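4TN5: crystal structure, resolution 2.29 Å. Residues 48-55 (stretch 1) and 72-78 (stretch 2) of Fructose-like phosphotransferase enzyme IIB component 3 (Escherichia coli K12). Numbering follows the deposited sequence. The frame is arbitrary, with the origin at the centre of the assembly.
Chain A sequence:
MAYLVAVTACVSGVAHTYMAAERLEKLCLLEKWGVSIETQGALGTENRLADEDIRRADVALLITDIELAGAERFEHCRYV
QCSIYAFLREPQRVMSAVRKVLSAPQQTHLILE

Stretch 1 48-55: RLADEDIR
Stretch 2 72-78: ERFEHCR

A helix and its lead-in loop can pack on a neighbouring turn without a hydrogen bond between them, as here. The backbone bonds found are internal to each stretch. Leu 49 (phi/psi -72/125) and Ala 50 (-65/144) are extended; Asp 51 to Ile 54 are helical, near -70/-30. Ala 50 occupies the N-cap position, and Ala 50 O accepts from Ile 54 N at 3.1 Å, while Arg 55 N reaches Asp 51 O at 2.7 Å. In the second stretch, Glu 72 and Arg 73 belong to a 3-10 segment, and a type I turn runs from Phe 74 to Cys 77 through Glu 75 (-66/-27) and His 76 (-108/28), closed by Cys 77 N to Phe 74 O at 3.2 Å. The stretches run obliquely in the same general sense; Ile 54 and Phe 74 are the nearest CA pair, 7.5 Å apart.

Apolar contacts centre on Ile 54 (chi1 m, chi2 t), which points toward the turn. Ile 54 CG2 lies 3.7 Å from Cys 77 SG (chi1 m), and Ile 54 CD1 4.0 Å from Phe 74 CE1. Phe 74 (chi1 -53°, chi2 -82°) receives Leu 49 (m, t) at its ring edge, Leu 49 CD1 to Phe 74 CZ, 3.9 Å.

Arg 73 (m, t, m, chi4 169°) meets Ile 54 through its backbone O, 3.7 Å from Ile 54 CG2, and its CB, 4.0 Å from Ile 54 CD1; Arg 73 CD sits 4.4 Å from Asp 51 OD1. Arg 73 NH1 and NH2 are hydrogen-bonded elsewhere in the structure.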

# COMPACT_ATOMS: atom_id res chain seq x y z
N ARG A 48 -12.86 -15.41 -12.21
CA ARG A 48 -11.49 -15.09 -11.83
C ARG A 48 -10.77 -14.22 -12.84
O ARG A 48 -10.95 -14.36 -14.04
CB ARG A 48 -10.76 -16.40 -11.54
CG ARG A 48 -10.02 -17.06 -12.65
CD ARG A 48 -10.18 -18.47 -12.40
NE ARG A 48 -9.49 -19.41 -13.25
CZ ARG A 48 -9.91 -20.67 -13.41
NH1 ARG A 48 -11.06 -21.02 -12.85
NH2 ARG A 48 -9.31 -21.50 -14.28
N LEU A 49 -10.01 -13.26 -12.32
CA LEU A 49 -9.34 -12.30 -13.17
C LEU A 49 -8.19 -12.96 -13.92
O LEU A 49 -7.33 -13.59 -13.31
CB LEU A 49 -8.85 -11.11 -12.35
CG LEU A 49 -9.99 -10.40 -11.61
CD1 LEU A 49 -9.45 -9.37 -10.63
CD2 LEU A 49 -10.94 -9.75 -12.59
N ALA A 50 -8.21 -12.84 -15.24
CA ALA A 50 -7.06 -13.21 -16.06
C ALA A 50 -5.96 -12.23 -15.67
O ALA A 50 -6.24 -11.07 -15.38
CB ALA A 50 -7.40 -13.05 -17.52
N ASP A 51 -4.72 -12.69 -15.63
CA ASP A 51 -3.65 -11.80 -15.19
C ASP A 51 -3.24 -10.77 -16.24
O ASP A 51 -2.72 -9.71 -15.90
CB ASP A 51 -2.47 -12.57 -14.61
CG ASP A 51 -2.86 -13.41 -13.42
OD1 ASP A 51 -4.02 -13.30 -12.99
OD2 ASP A 51 -2.01 -14.14 -12.88
N GLU A 52 -3.52 -11.06 -17.51
CA GLU A 52 -3.39 -10.05 -18.55
C GLU A 52 -4.35 -8.90 -18.26
O GLU A 52 -4.06 -7.75 -18.57
CB GLU A 52 -3.63 -10.63 -19.95
CG GLU A 52 -4.84 -11.57 -20.10
CD GLU A 52 -4.55 -13.00 -19.67
OE1 GLU A 52 -3.91 -13.19 -18.61
OE2 GLU A 52 -4.95 -13.93 -20.39
N ASP A 53 -5.50 -9.23 -17.66
CA ASP A 53 -6.46 -8.22 -17.23
C ASP A 53 -5.89 -7.40 -16.08
O ASP A 53 -6.03 -6.18 -16.04
CB ASP A 53 -7.75 -8.89 -16.76
CG ASP A 53 -8.61 -9.39 -17.90
OD1 ASP A 53 -8.49 -8.86 -19.02
OD2 ASP A 53 -9.40 -10.33 -17.67
N ILE A 54 -5.26 -8.09 -15.14
CA ILE A 54 -4.71 -7.46 -13.94
C ILE A 54 -3.48 -6.62 -14.28
O ILE A 54 -3.25 -5.57 -13.67
CB ILE A 54 -4.34 -8.53 -12.88
CG1 ILE A 54 -5.57 -9.34 -12.49
CG2 ILE A 54 -3.72 -7.88 -11.64
CD1 ILE A 54 -5.31 -10.38 -11.43
N ARG A 55 -2.72 -7.07 -15.27
CA ARG A 55 -1.47 -6.40 -15.66
C ARG A 55 -1.71 -5.21 -16.59
O ARG A 55 -0.83 -4.36 -16.75
CB ARG A 55 -0.50 -7.43 -16.27
CG ARG A 55 0.02 -8.51 -15.33
CD ARG A 55 1.02 -9.41 -16.04
NE ARG A 55 1.52 -10.47 -15.17
CZ ARG A 55 2.51 -10.32 -14.29
NH1 ARG A 55 3.12 -9.15 -14.18
NH2 ARG A 55 2.89 -11.34 -13.53
N GLU A 72 -1.93 -12.10 -3.54
CA GLU A 72 -0.63 -12.06 -4.20
C GLU A 72 -0.64 -11.28 -5.53
O GLU A 72 0.37 -10.68 -5.89
CB GLU A 72 -0.20 -13.51 -4.50
CG GLU A 72 -1.15 -14.21 -5.46
CD GLU A 72 -0.84 -15.67 -5.69
OE1 GLU A 72 0.29 -16.09 -5.39
OE2 GLU A 72 -1.75 -16.40 -6.13
N ARG A 73 -1.75 -11.31 -6.25
CA ARG A 73 -1.76 -10.95 -7.66
C ARG A 73 -1.73 -9.45 -7.86
O ARG A 73 -1.47 -8.96 -8.96
CB ARG A 73 -2.99 -11.54 -8.34
CG ARG A 73 -3.05 -13.06 -8.32
CD ARG A 73 -4.44 -13.56 -8.66
NE ARG A 73 -5.41 -13.19 -7.63
CZ ARG A 73 -6.73 -13.30 -7.75
NH1 ARG A 73 -7.25 -13.77 -8.88
NH2 ARG A 73 -7.53 -12.94 -6.76
N PHE A 74 -1.98 -8.72 -6.78
CA PHE A 74 -2.19 -7.29 -6.84
C PHE A 74 -1.06 -6.50 -6.18
O PHE A 74 -1.19 -5.29 -5.97
CB PHE A 74 -3.52 -6.94 -6.17
CG PHE A 74 -4.69 -7.73 -6.69
CD1 PHE A 74 -5.33 -7.33 -7.85
CD2 PHE A 74 -5.15 -8.85 -6.03
CE1 PHE A 74 -6.41 -8.04 -8.34
CE2 PHE A 74 -6.23 -9.57 -6.52
CZ PHE A 74 -6.86 -9.16 -7.68
N GLU A 75 0.04 -7.17 -5.86
CA GLU A 75 1.14 -6.49 -5.17
C GLU A 75 1.81 -5.41 -6.02
O GLU A 75 2.36 -4.45 -5.49
CB GLU A 75 2.18 -7.49 -4.64
CG GLU A 75 3.12 -8.07 -5.69
CD GLU A 75 3.83 -9.32 -5.20
OE1 GLU A 75 4.33 -9.32 -4.06
OE2 GLU A 75 3.88 -10.31 -5.97
N HIS A 76 1.74 -5.55 -7.34
CA HIS A 76 2.32 -4.56 -8.24
C HIS A 76 1.26 -3.73 -8.96
O HIS A 76 1.48 -3.24 -10.06
CB HIS A 76 3.23 -5.23 -9.27
CG HIS A 76 4.45 -5.86 -8.67
ND1 HIS A 76 5.42 -5.14 -8.02
CD2 HIS A 76 4.85 -7.16 -8.63
CE1 HIS A 76 6.37 -5.95 -7.60
NE2 HIS A 76 6.05 -7.18 -7.95
N CYS A 77 0.11 -3.57 -8.31
CA CYS A 77 -0.97 -2.77 -8.88
C CYS A 77 -1.26 -1.56 -8.01
O CYS A 77 -1.10 -1.60 -6.80
CB CYS A 77 -2.24 -3.61 -9.03
SG CYS A 77 -2.01 -5.21 -9.82
N ARG A 78 -1.68 -0.47 -8.65
CA ARG A 78 -2.32 0.61 -7.93
C ARG A 78 -3.65 0.03 -7.47
O ARG A 78 -4.39 -0.51 -8.28
CB ARG A 78 -2.61 1.78 -8.86
CG ARG A 78 -1.40 2.44 -9.48
CD ARG A 78 -1.85 3.44 -10.52
NE ARG A 78 -0.78 4.34 -10.93
CZ ARG A 78 -0.55 5.52 -10.37
NH1 ARG A 78 -1.31 5.94 -9.37
NH2 ARG A 78 0.45 6.28 -10.80